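Alpha-1,3-glucanase (Bacillus circulans, PDB 5ZRU) hydrolyses alpha-1,3-glucan as a member of glycoside hydrolase family 87, this chain being the catalytic unit, which carries bound calcium and zinc ions. Local coordinates at residues Asn231-Ser237 / Ser266-Arg272; Asn362-Ser368 / Asn393-Asn399; Glu478-Ile484 / Gly505-Glu511. All blocks are in the same frame, centred on the assembly; numbering follows the deposited sequence.

Overall arrangement
All three contacts join neighbouring coils of the parallel beta-helix that makes up the larger, C-terminal part of this catalytic unit, and each is complete before the next begins along the chain. The centres of interactions 1 and 2 lie 24 Å apart and those of interactions 2 and 3 lie 26 Å apart, while 39 Å separates interactions 1 and 3; none touches another. Interactions 1 and 2 come near one zinc site from different coils: the side chain of Phe-271 is about 9 Å from that of the zinc ligand Asp-278, and Ser-368 about 8 Å from that of the zinc ligand His-312. In interaction 3, the Glu-478 side chain lies about 13 Å from a bound calcium ion.

Interaction 1 (Asn231-Ser237 / Ser266-Arg272); sequences NMWKIGS and SGGISFR
Trp-233, Lys-234 and Ile-235 pair in parallel register with Ile-269, Ser-270 and Phe-271, the strand axes 4.8 Å apart and only 13° from parallel. Four backbone hydrogen bonds join them: Trp-233 N to Gly-268 O, Ser-270 N to Trp-233 O, Ile-235 N to Ser-270 O and Arg-272 N to Ile-235 O. The third is almost straight, at 176°. Just past strand 233-235, Gly-236 packs against Arg-272; a beta carbon on it would collide with Arg-272 O.

The hydrophobic face is built around one methyl group. CD1 of Ile-235 sits over the centre of the Trp-233 ring, 3.7 Å above its plane, and the same atom reaches Ile-269 CG2 at 3.6 Å and Phe-271 CE1 at 3.7 Å. With CG1 opposite the carbonyl carbon (chi1 -61°) and the chain extended beyond it, Ile-235 carries this methyl in among the three partners. Ile-269 runs alongside Trp-233, its CD1 lying 3.6 Å from Trp-233 CE3, while its CG2 covers one face of the Phe-271 ring toward the rim. Phe-206 and Phe-305 extend the cluster, making edge-to-face contacts with Trp-233 and Phe-271 respectively.

On the other face the contact is mixed. Met-232 SD touches Ser-270 CB at 3.7 Å, and Ser-270 OG bonds onward to Asp-303. At the start of the pair, Asn-231 OD1 approaches Ser-266 and also accepts a bond of 2.8 Å from Met-232 N, which ties the asparagine side chain back to its own backbone.

Main-chain bonds thus set the register of two successive coils, while aliphatic methyls pack against aromatic rings inside the beta-helix, where Trp-233 touches helix 203-216 and Ile-269 and Phe-271 touch strand 277-285.

Interaction 2 (Asn362-Ser368 / Asn393-Asn399); sequences NSTVRNS and NNTFSYN
Thr-364, Val-365 and Arg-366 pair in parallel with Thr-395, Phe-396 and Ser-397, successive rungs of a parallel beta-helix whose strand axes run 4.7 Å apart. Backbone bonds alternate along the pair, from Thr-395 N to Ser-363 O through to Ser-397 N on Val-365 O.

Asparagine amides extend this network at the turns. With CG opposite its carbonyl carbon (chi1 -58°), Asn-399 spans to the preceding coil: ND2 gives a nearly straight bond (175°) of 3.0 Å to Val-365 O, arriving well above that carbonyl's plane, and OD1 accepts Ser-368 N at 3.0 Å on a lone pair. Asn-423 of the next coil repeats the pattern, its ND2 on Phe-396 O and its OD1 on Asn-399 N. Replacing Asn-399 by leucine would probably leave Ser-368 N without its acceptor and Val-365 O with one donor fewer. At the other end, Asn-394 OD1 takes Ser-363 N at 3.0 Å while its ND2 bonds to Thr-360 O. Asn-393 ND2 meets Asn-362 OD1 at 3.3 Å, the side chains running alongside with amide planes 46° apart; Asn-362 ND2 bonds to Asn-337 OD1.

The apolar share is small: Val-365 CG2 touches Phe-396 CE1 at 3.7 Å, packed inward against strands 354-357 and 378-381.

A water accepts from Thr-395 OG1 at 2.7 Å and donates to Asn-393 O and Ser-363 O.

Interaction 3 (Glu478-Ile484 / Gly505-Glu511); sequences EASNDPI and GYGGGFE
Ala-479 meets Gly-505 and Gly-508, and Ile-484 meets Gly-509 and Glu-511, through four backbone hydrogen bonds between loops of successive coils. Ala-479 N donates to Gly-505 O at 2.9 Å, and Ala-479 O receives Gly-508 N at 2.8 Å. Beyond the loop Ser-480 to Asp-482, parallel pairing resumes one residue out of step: Ile-484 N bonds to Gly-509 O, and Glu-511 N to Ile-484 O. Ala-479 is the centre of an inverse gamma turn, which starts the chain on its outward excursion.

Close backbone approach depends on glycine. A beta carbon on Gly-508 would run into the carbonyl oxygens of Ala-479, Asn-481 and Asp-482. One on Gly-509 would press on Pro-483 CB and, at this residue's backbone angles, jam against the carbonyl oxygen of Gly-508.

Apolar contacts gather round Phe-510. The methyl group of Ala-479 makes a CH-pi contact over one face of its ring, 4.2 Å from the centroid and 27° off the normal. Ile-484 lies alongside, its CG1 3.8 Å from Phe-510 CE1, and Phe-504 adds an edge-to-face partner.

Glu-478 and Tyr-506 extend side by side. Extended from a CG opposite the backbone N (chi1 178°), Glu-478 brings CG to 3.4 Å from Tyr-506 CD1 and lays CD over a face of that ring. Its carboxylate is held at both oxygens: Ser-480 OG donates to Glu-478 OE2 at 2.7 Å, and OE1 forms a salt bridge with Arg-472.

Two waters also bond to the loops: one donates to Gly-508 O at 2.7 Å and, weakly, to Asn-481 O, while another accepts from Gly-507 N.

Loops of two successive coils are thus joined between parallel pairings, in a domain of the pectate-lyase-like clan, whose fold is the right-handed parallel beta-helix.

Interaction 1 (Asn231-Ser237 / Ser266-Arg272)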
loop_
_atom_site.group_PDB
_atom_site.type_symbol
_atom_site.label_atom_id
_atom_site.label_comp_id
_atom_site.label_asym_id
_atom_site.label_seq_id
_atom_site.Cartn_x
_atom_site.Cartn_y
_atom_site.Cartn_z
ATOM N N ASN A 231 11.845 15.636 14.029
ATOM C CA ASN A 231 12.461 15.754 12.717
ATOM C C ASN A 231 12.762 14.358 12.199
ATOM O O ASN A 231 12.393 13.355 12.822
ATOM C CB ASN A 231 13.728 16.611 12.751
ATOM C CG ASN A 231 13.869 17.453 11.492
ATOM O OD1 ASN A 231 14.149 16.933 10.387
ATOM N ND2 ASN A 231 13.657 18.763 11.643
ATOM N N MET A 232 13.445 14.298 11.057
ATOM C CA MET A 232 13.831 13.015 10.484
ATOM C C MET A 232 14.796 12.303 11.426
ATOM O O MET A 232 15.693 12.924 12.005
ATOM C CB MET A 232 14.477 13.225 9.112
ATOM C CG MET A 232 14.846 11.924 8.357
ATOM S SD MET A 232 15.731 12.225 6.823
ATOM C CE MET A 232 14.530 13.202 5.892
ATOM N N TRP A 233 14.587 11.003 11.615
ATOM C CA TRP A 233 15.503 10.191 12.412
ATOM C C TRP A 233 16.581 9.652 11.475
ATOM O O TRP A 233 16.308 8.776 10.652
ATOM C CB TRP A 233 14.753 9.061 13.117
ATOM C CG TRP A 233 15.602 8.266 14.090
ATOM C CD1 TRP A 233 16.859 8.581 14.537
ATOM C CD2 TRP A 233 15.270 7.005 14.690
ATOM N NE1 TRP A 233 17.319 7.604 15.395
ATOM C CE2 TRP A 233 16.364 6.626 15.505
ATOM C CE3 TRP A 233 14.148 6.171 14.633
ATOM C CZ2 TRP A 233 16.364 5.452 16.253
ATOM C CZ3 TRP A 233 14.150 5.002 15.371
ATOM C CH2 TRP A 233 15.253 4.649 16.171
ATOM N N LYS A 234 17.801 10.178 11.596
ATOM C CA LYS A 234 18.913 9.783 10.738
ATOM C C LYS A 234 19.775 8.782 11.490
ATOM O O LYS A 234 20.379 9.118 12.515
ATOM C CB LYS A 234 19.733 10.996 10.301
ATOM C CG LYS A 234 18.904 11.973 9.486
ATOM C CD LYS A 234 19.665 13.237 9.138
ATOM C CE LYS A 234 18.757 14.194 8.363
ATOM N NZ LYS A 234 19.533 15.254 7.647
ATOM N N ILE A 235 19.824 7.562 10.985
ATOM C CA ILE A 235 20.479 6.453 11.660
ATOM C C ILE A 235 21.780 6.202 10.910
ATOM O O ILE A 235 21.791 5.532 9.869
ATOM C CB ILE A 235 19.574 5.217 11.710
ATOM C CG1 ILE A 235 18.299 5.564 12.489
ATOM C CG2 ILE A 235 20.304 4.027 12.339
ATOM C CD1 ILE A 235 17.275 4.414 12.558
ATOM N N GLY A 236 22.873 6.756 11.437
ATOM C CA GLY A 236 24.125 6.848 10.714
ATOM C C GLY A 236 24.164 8.089 9.833
ATOM O O GLY A 236 23.178 8.809 9.669
ATOM N N SER A 237 25.334 8.334 9.244
ATOM C CA SER A 237 25.516 9.458 8.333
ATOM C C SER A 237 26.273 8.975 7.108
ATOM O O SER A 237 26.886 7.907 7.121
ATOM C CB SER A 237 26.279 10.617 8.993
ATOM O OG SER A 237 27.645 10.276 9.174
ATOM N N SER A 266 11.362 16.349 7.013
ATOM C CA SER A 266 11.375 16.537 8.460
ATOM C C SER A 266 10.756 15.376 9.227
ATOM O O SER A 266 10.339 15.557 10.374
ATOM C CB SER A 266 10.671 17.847 8.822
ATOM O OG SER A 266 11.350 18.923 8.201
ATOM N N GLY A 267 10.699 14.194 8.630
ATOM C CA GLY A 267 10.218 13.021 9.337
ATOM C C GLY A 267 10.587 11.773 8.568
ATOM O O GLY A 267 11.180 11.833 7.488
ATOM N N GLY A 268 10.214 10.626 9.133
ATOM C CA GLY A 268 10.643 9.355 8.584
ATOM C C GLY A 268 12.055 9.009 9.026
ATOM O O GLY A 268 12.730 9.767 9.730
ATOM N N ILE A 269 12.501 7.826 8.611
ATOM C CA ILE A 269 13.794 7.277 9.015
ATOM C C ILE A 269 14.712 7.190 7.804
ATOM O O ILE A 269 14.338 6.613 6.774
ATOM C CB ILE A 269 13.629 5.894 9.671
ATOM C CG1 ILE A 269 12.923 6.043 11.021
ATOM C CG2 ILE A 269 14.991 5.222 9.850
ATOM C CD1 ILE A 269 12.641 4.685 11.727
ATOM N N SER A 270 15.921 7.740 7.931
ATOM C CA SER A 270 16.937 7.621 6.895
ATOM C C SER A 270 18.028 6.698 7.411
ATOM O O SER A 270 18.705 7.027 8.391
ATOM C CB SER A 270 17.526 8.987 6.520
ATOM O OG SER A 270 18.727 8.835 5.765
ATOM N N PHE A 271 18.191 5.543 6.762
ATOM C CA PHE A 271 19.250 4.598 7.111
ATOM C C PHE A 271 20.522 4.917 6.336
ATOM O O PHE A 271 20.478 5.118 5.117
ATOM C CB PHE A 271 18.846 3.158 6.789
ATOM C CG PHE A 271 17.726 2.602 7.637
ATOM C CD1 PHE A 271 17.845 2.509 9.018
ATOM C CD2 PHE A 271 16.581 2.099 7.029
ATOM C CE1 PHE A 271 16.831 1.958 9.782
ATOM C CE2 PHE A 271 15.557 1.552 7.783
ATOM C CZ PHE A 271 15.681 1.484 9.164
ATOM N N ARG A 272 21.654 4.927 7.035
ATOM C CA ARG A 272 22.980 4.994 6.414
ATOM C C ARG A 272 23.767 3.777 6.895
ATOM O O ARG A 272 24.665 3.883 7.737
ATOM C CB ARG A 272 23.700 6.315 6.750
ATOM C CG ARG A 272 22.956 7.558 6.291
ATOM C CD ARG A 272 22.879 7.634 4.773
ATOM N NE ARG A 272 22.184 8.839 4.325
ATOM C CZ ARG A 272 21.891 9.108 3.054
ATOM N NH1 ARG A 272 22.227 8.249 2.096
ATOM N NH2 ARG A 272 21.259 10.234 2.741
#

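Interaction 2 (Asn362-Ser368 / Asn393-Asn399)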
loop_
_atom_site.group_PDB
_atom_site.type_symbol
_atom_site.label_atom_id
_atom_site.label_comp_id
_atom_site.label_asym_id
_atom_site.label_seq_id
_atom_site.Cartn_x
_atom_site.Cartn_y
_atom_site.Cartn_z
ATOM N N ASN A 362 17.811 -8.438 -5.524
ATOM C CA ASN A 362 17.665 -9.652 -4.728
ATOM C C ASN A 362 16.864 -9.404 -3.461
ATOM O O ASN A 362 17.092 -10.046 -2.436
ATOM C CB ASN A 362 19.034 -10.242 -4.389
ATOM C CG ASN A 362 19.780 -10.669 -5.618
ATOM O OD1 ASN A 362 19.295 -11.500 -6.380
ATOM N ND2 ASN A 362 20.954 -10.085 -5.839
ATOM N N SER A 363 15.911 -8.479 -3.530
ATOM C CA SER A 363 15.183 -8.015 -2.363
ATOM C C SER A 363 13.710 -8.383 -2.497
ATOM O O SER A 363 13.223 -8.691 -3.589
ATOM C CB SER A 363 15.359 -6.502 -2.186
ATOM O OG SER A 363 16.723 -6.179 -1.947
ATOM N N THR A 364 13.005 -8.354 -1.366
ATOM C CA THR A 364 11.701 -8.998 -1.277
ATOM C C THR A 364 10.748 -8.184 -0.408
ATOM O O THR A 364 11.150 -7.649 0.630
ATOM C CB THR A 364 11.843 -10.419 -0.695
ATOM O OG1 THR A 364 12.745 -11.194 -1.505
ATOM C CG2 THR A 364 10.485 -11.121 -0.628
ATOM N N VAL A 365 9.485 -8.101 -0.827
ATOM C CA VAL A 365 8.382 -7.751 0.069
ATOM C C VAL A 365 7.467 -8.965 0.135
ATOM O O VAL A 365 7.022 -9.465 -0.908
ATOM C CB VAL A 365 7.594 -6.515 -0.401
ATOM C CG1 VAL A 365 6.465 -6.220 0.582
ATOM C CG2 VAL A 365 8.506 -5.300 -0.561
ATOM N N ARG A 366 7.201 -9.460 1.345
ATOM C CA ARG A 366 6.378 -10.655 1.446
ATOM C C ARG A 366 5.505 -10.631 2.693
ATOM O O ARG A 366 5.805 -9.967 3.689
ATOM C CB ARG A 366 7.223 -11.935 1.418
ATOM C CG ARG A 366 8.158 -12.111 2.589
ATOM C CD ARG A 366 9.052 -13.351 2.391
ATOM N NE ARG A 366 9.893 -13.568 3.563
ATOM C CZ ARG A 366 11.018 -14.276 3.568
ATOM N NH1 ARG A 366 11.461 -14.843 2.449
ATOM N NH2 ARG A 366 11.711 -14.403 4.693
ATOM N N ASN A 367 4.412 -11.383 2.607
ATOM C CA ASN A 367 3.425 -11.534 3.674
ATOM C C ASN A 367 3.076 -10.204 4.328
ATOM O O ASN A 367 3.096 -10.058 5.551
ATOM C CB ASN A 367 3.885 -12.537 4.731
ATOM C CG ASN A 367 2.723 -13.063 5.537
ATOM O OD1 ASN A 367 1.748 -13.546 4.974
ATOM N ND2 ASN A 367 2.791 -12.917 6.854
ATOM N N SER A 368 2.706 -9.232 3.503
ATOM C CA SER A 368 2.442 -7.890 3.994
ATOM C C SER A 368 1.113 -7.372 3.461
ATOM O O SER A 368 0.611 -7.810 2.423
ATOM C CB SER A 368 3.576 -6.933 3.610
ATOM O OG SER A 368 4.782 -7.292 4.279
ATOM N N ASN A 393 16.263 -9.305 -9.885
ATOM C CA ASN A 393 15.852 -10.418 -9.020
ATOM C C ASN A 393 15.111 -9.960 -7.763
ATOM O O ASN A 393 15.333 -10.487 -6.674
ATOM C CB ASN A 393 17.059 -11.279 -8.632
ATOM C CG ASN A 393 17.877 -11.705 -9.828
ATOM O OD1 ASN A 393 17.356 -11.809 -10.941
ATOM N ND2 ASN A 393 19.176 -11.952 -9.609
ATOM N N ASN A 394 14.206 -8.995 -7.898
ATOM C CA ASN A 394 13.380 -8.610 -6.761
ATOM C C ASN A 394 12.072 -9.402 -6.763
ATOM O O ASN A 394 11.601 -9.855 -7.808
ATOM C CB ASN A 394 13.104 -7.105 -6.775
ATOM C CG ASN A 394 14.374 -6.291 -6.573
ATOM O OD1 ASN A 394 15.192 -6.613 -5.711
ATOM N ND2 ASN A 394 14.552 -5.249 -7.374
ATOM N N THR A 395 11.499 -9.586 -5.575
ATOM C CA THR A 395 10.352 -10.469 -5.384
ATOM C C THR A 395 9.281 -9.791 -4.539
ATOM O O THR A 395 9.578 -9.308 -3.443
ATOM C CB THR A 395 10.763 -11.763 -4.685
ATOM O OG1 THR A 395 11.768 -12.429 -5.458
ATOM C CG2 THR A 395 9.544 -12.670 -4.478
ATOM N N PHE A 396 8.039 -9.808 -5.024
ATOM C CA PHE A 396 6.863 -9.320 -4.299
ATOM C C PHE A 396 5.901 -10.499 -4.181
ATOM O O PHE A 396 5.152 -10.774 -5.124
ATOM C CB PHE A 396 6.171 -8.159 -5.035
ATOM C CG PHE A 396 7.004 -6.901 -5.169
ATOM C CD1 PHE A 396 7.844 -6.477 -4.147
ATOM C CD2 PHE A 396 6.920 -6.130 -6.324
ATOM C CE1 PHE A 396 8.601 -5.308 -4.288
ATOM C CE2 PHE A 396 7.667 -4.962 -6.468
ATOM C CZ PHE A 396 8.509 -4.551 -5.457
ATOM N N SER A 397 5.893 -11.197 -3.043
ATOM C CA SER A 397 5.110 -12.425 -2.973
ATOM C C SER A 397 4.327 -12.524 -1.674
ATOM O O SER A 397 4.749 -12.019 -0.635
ATOM C CB SER A 397 6.006 -13.669 -3.143
ATOM O OG SER A 397 6.499 -13.717 -4.479
ATOM N N TYR A 398 3.175 -13.195 -1.755
ATOM C CA TYR A 398 2.328 -13.474 -0.589
ATOM C C TYR A 398 1.858 -12.191 0.088
ATOM O O TYR A 398 1.812 -12.101 1.314
ATOM C CB TYR A 398 3.040 -14.384 0.414
ATOM C CG TYR A 398 3.269 -15.778 -0.134
ATOM C CD1 TYR A 398 2.252 -16.727 -0.109
ATOM C CD2 TYR A 398 4.492 -16.131 -0.694
ATOM C CE1 TYR A 398 2.455 -18.005 -0.619
ATOM C CE2 TYR A 398 4.702 -17.404 -1.204
ATOM C CZ TYR A 398 3.682 -18.327 -1.170
ATOM O OH TYR A 398 3.911 -19.585 -1.680
ATOM N N ASN A 399 1.468 -11.204 -0.709
ATOM C CA ASN A 399 0.974 -9.938 -0.187
ATOM C C ASN A 399 -0.496 -9.764 -0.533
ATOM O O ASN A 399 -0.984 -10.306 -1.527
ATOM C CB ASN A 399 1.769 -8.760 -0.753
ATOM C CG ASN A 399 3.240 -8.867 -0.445
ATOM O OD1 ASN A 399 3.635 -8.853 0.721
ATOM N ND2 ASN A 399 4.065 -9.011 -1.490
HETATM O O HOH W 1 14.142 -11.546 -4.388
#

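Interaction 3 (Glu478-Ile484 / Gly505-Glu511)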
loop_
_atom_site.group_PDB
_atom_site.type_symbol
_atom_site.label_atom_id
_atom_site.label_comp_id
_atom_site.label_asym_id
_atom_site.label_seq_id
_atom_site.Cartn_x
_atom_site.Cartn_y
_atom_site.Cartn_z
ATOM N N GLU A 478 2.495 -1.467 -21.077
ATOM C CA GLU A 478 2.640 -0.261 -21.885
ATOM C C GLU A 478 4.079 -0.182 -22.373
ATOM O O GLU A 478 4.999 -0.016 -21.569
ATOM C CB GLU A 478 2.263 0.977 -21.074
ATOM C CG GLU A 478 2.438 2.279 -21.821
ATOM C CD GLU A 478 2.240 3.483 -20.915
ATOM O OE1 GLU A 478 1.163 3.588 -20.288
ATOM O OE2 GLU A 478 3.178 4.303 -20.810
ATOM N N ALA A 479 4.277 -0.317 -23.681
ATOM C CA ALA A 479 5.613 -0.199 -24.266
ATOM C C ALA A 479 5.802 1.258 -24.671
ATOM O O ALA A 479 5.811 1.627 -25.846
ATOM C CB ALA A 479 5.795 -1.163 -25.431
ATOM N N SER A 480 5.916 2.089 -23.628
ATOM C CA SER A 480 5.919 3.538 -23.780
ATOM C C SER A 480 7.042 3.985 -24.710
ATOM O O SER A 480 6.826 4.780 -25.632
ATOM C CB SER A 480 6.088 4.196 -22.411
ATOM O OG SER A 480 5.637 3.323 -21.359
ATOM N N ASN A 481 8.263 3.512 -24.462
ATOM C CA ASN A 481 9.382 3.925 -25.291
ATOM C C ASN A 481 10.120 2.661 -25.720
ATOM O O ASN A 481 10.143 2.329 -26.908
ATOM C CB ASN A 481 10.221 4.952 -24.526
ATOM C CG ASN A 481 11.695 4.647 -24.537
ATOM O OD1 ASN A 481 12.403 4.900 -25.529
ATOM N ND2 ASN A 481 12.182 4.098 -23.433
ATOM N N ASP A 482 10.639 1.912 -24.779
ATOM C CA ASP A 482 11.294 0.649 -25.079
ATOM C C ASP A 482 10.291 -0.502 -25.009
ATOM O O ASP A 482 9.174 -0.339 -24.507
ATOM C CB ASP A 482 12.444 0.421 -24.106
ATOM C CG ASP A 482 13.666 1.266 -24.434
ATOM O OD1 ASP A 482 13.943 1.503 -25.631
ATOM O OD2 ASP A 482 14.359 1.669 -23.490
ATOM N N PRO A 483 10.641 -1.678 -25.529
ATOM C CA PRO A 483 9.697 -2.803 -25.509
ATOM C C PRO A 483 9.544 -3.424 -24.126
ATOM O O PRO A 483 10.401 -3.310 -23.249
ATOM C CB PRO A 483 10.315 -3.806 -26.494
ATOM C CG PRO A 483 11.769 -3.436 -26.548
ATOM C CD PRO A 483 11.814 -1.953 -26.385
ATOM N N ILE A 484 8.403 -4.073 -23.937
ATOM C CA ILE A 484 8.212 -5.020 -22.844
ATOM C C ILE A 484 8.581 -6.393 -23.380
ATOM O O ILE A 484 8.044 -6.826 -24.406
ATOM C CB ILE A 484 6.759 -5.001 -22.333
ATOM C CG1 ILE A 484 6.290 -3.574 -22.006
ATOM C CG2 ILE A 484 6.593 -5.941 -21.121
ATOM C CD1 ILE A 484 6.934 -2.981 -20.792
ATOM N N GLY A 505 -0.484 -1.689 -24.992
ATOM C CA GLY A 505 -0.468 -0.547 -25.886
ATOM C C GLY A 505 0.841 0.214 -25.876
ATOM O O GLY A 505 1.803 -0.163 -25.203
ATOM N N TYR A 506 0.828 1.324 -26.632
ATOM C CA TYR A 506 1.993 2.100 -27.062
ATOM C C TYR A 506 2.862 1.252 -27.987
ATOM O O TYR A 506 2.621 0.049 -28.137
ATOM C CB TYR A 506 2.769 2.669 -25.863
ATOM C CG TYR A 506 2.011 3.835 -25.248
ATOM C CD1 TYR A 506 0.875 3.611 -24.491
ATOM C CD2 TYR A 506 2.399 5.154 -25.473
ATOM C CE1 TYR A 506 0.149 4.653 -23.939
ATOM C CE2 TYR A 506 1.666 6.219 -24.927
ATOM C CZ TYR A 506 0.541 5.951 -24.157
ATOM O OH TYR A 506 -0.210 6.964 -23.597
ATOM N N GLY A 507 3.830 1.876 -28.653
ATOM C CA GLY A 507 4.460 1.315 -29.828
ATOM C C GLY A 507 5.845 0.732 -29.655
ATOM O O GLY A 507 6.458 0.341 -30.656
ATOM N N GLY A 508 6.350 0.622 -28.424
ATOM C CA GLY A 508 7.720 0.181 -28.229
ATOM C C GLY A 508 7.958 -1.296 -28.488
ATOM O O GLY A 508 9.116 -1.705 -28.626
ATOM N N GLY A 509 6.908 -2.099 -28.522
ATOM C CA GLY A 509 7.034 -3.501 -28.870
ATOM C C GLY A 509 6.716 -4.425 -27.701
ATOM O O GLY A 509 6.919 -4.087 -26.527
ATOM N N PHE A 510 6.218 -5.619 -28.032
ATOM C CA PHE A 510 5.942 -6.670 -27.055
ATOM C C PHE A 510 6.538 -7.975 -27.562
ATOM O O PHE A 510 6.144 -8.470 -28.621
ATOM C CB PHE A 510 4.438 -6.814 -26.805
ATOM C CG PHE A 510 3.839 -5.622 -26.116
ATOM C CD1 PHE A 510 3.812 -5.551 -24.733
ATOM C CD2 PHE A 510 3.328 -4.564 -26.850
ATOM C CE1 PHE A 510 3.273 -4.445 -24.084
ATOM C CE2 PHE A 510 2.792 -3.444 -26.213
ATOM C CZ PHE A 510 2.760 -3.390 -24.823
ATOM N N GLU A 511 7.484 -8.529 -26.805
ATOM C CA GLU A 511 8.287 -9.665 -27.251
ATOM C C GLU A 511 8.307 -10.748 -26.180
ATOM O O GLU A 511 8.664 -10.471 -25.032
ATOM C CB GLU A 511 9.719 -9.215 -27.560
ATOM C CG GLU A 511 9.802 -8.149 -28.653
ATOM C CD GLU A 511 11.155 -7.456 -28.697
ATOM O OE1 GLU A 511 11.191 -6.246 -29.016
ATOM O OE2 GLU A 511 12.176 -8.119 -28.409
HETATM O O HOH W 2 4.700 4.545 -28.173
HETATM O O HOH W 3 10.957 0.133 -29.281
#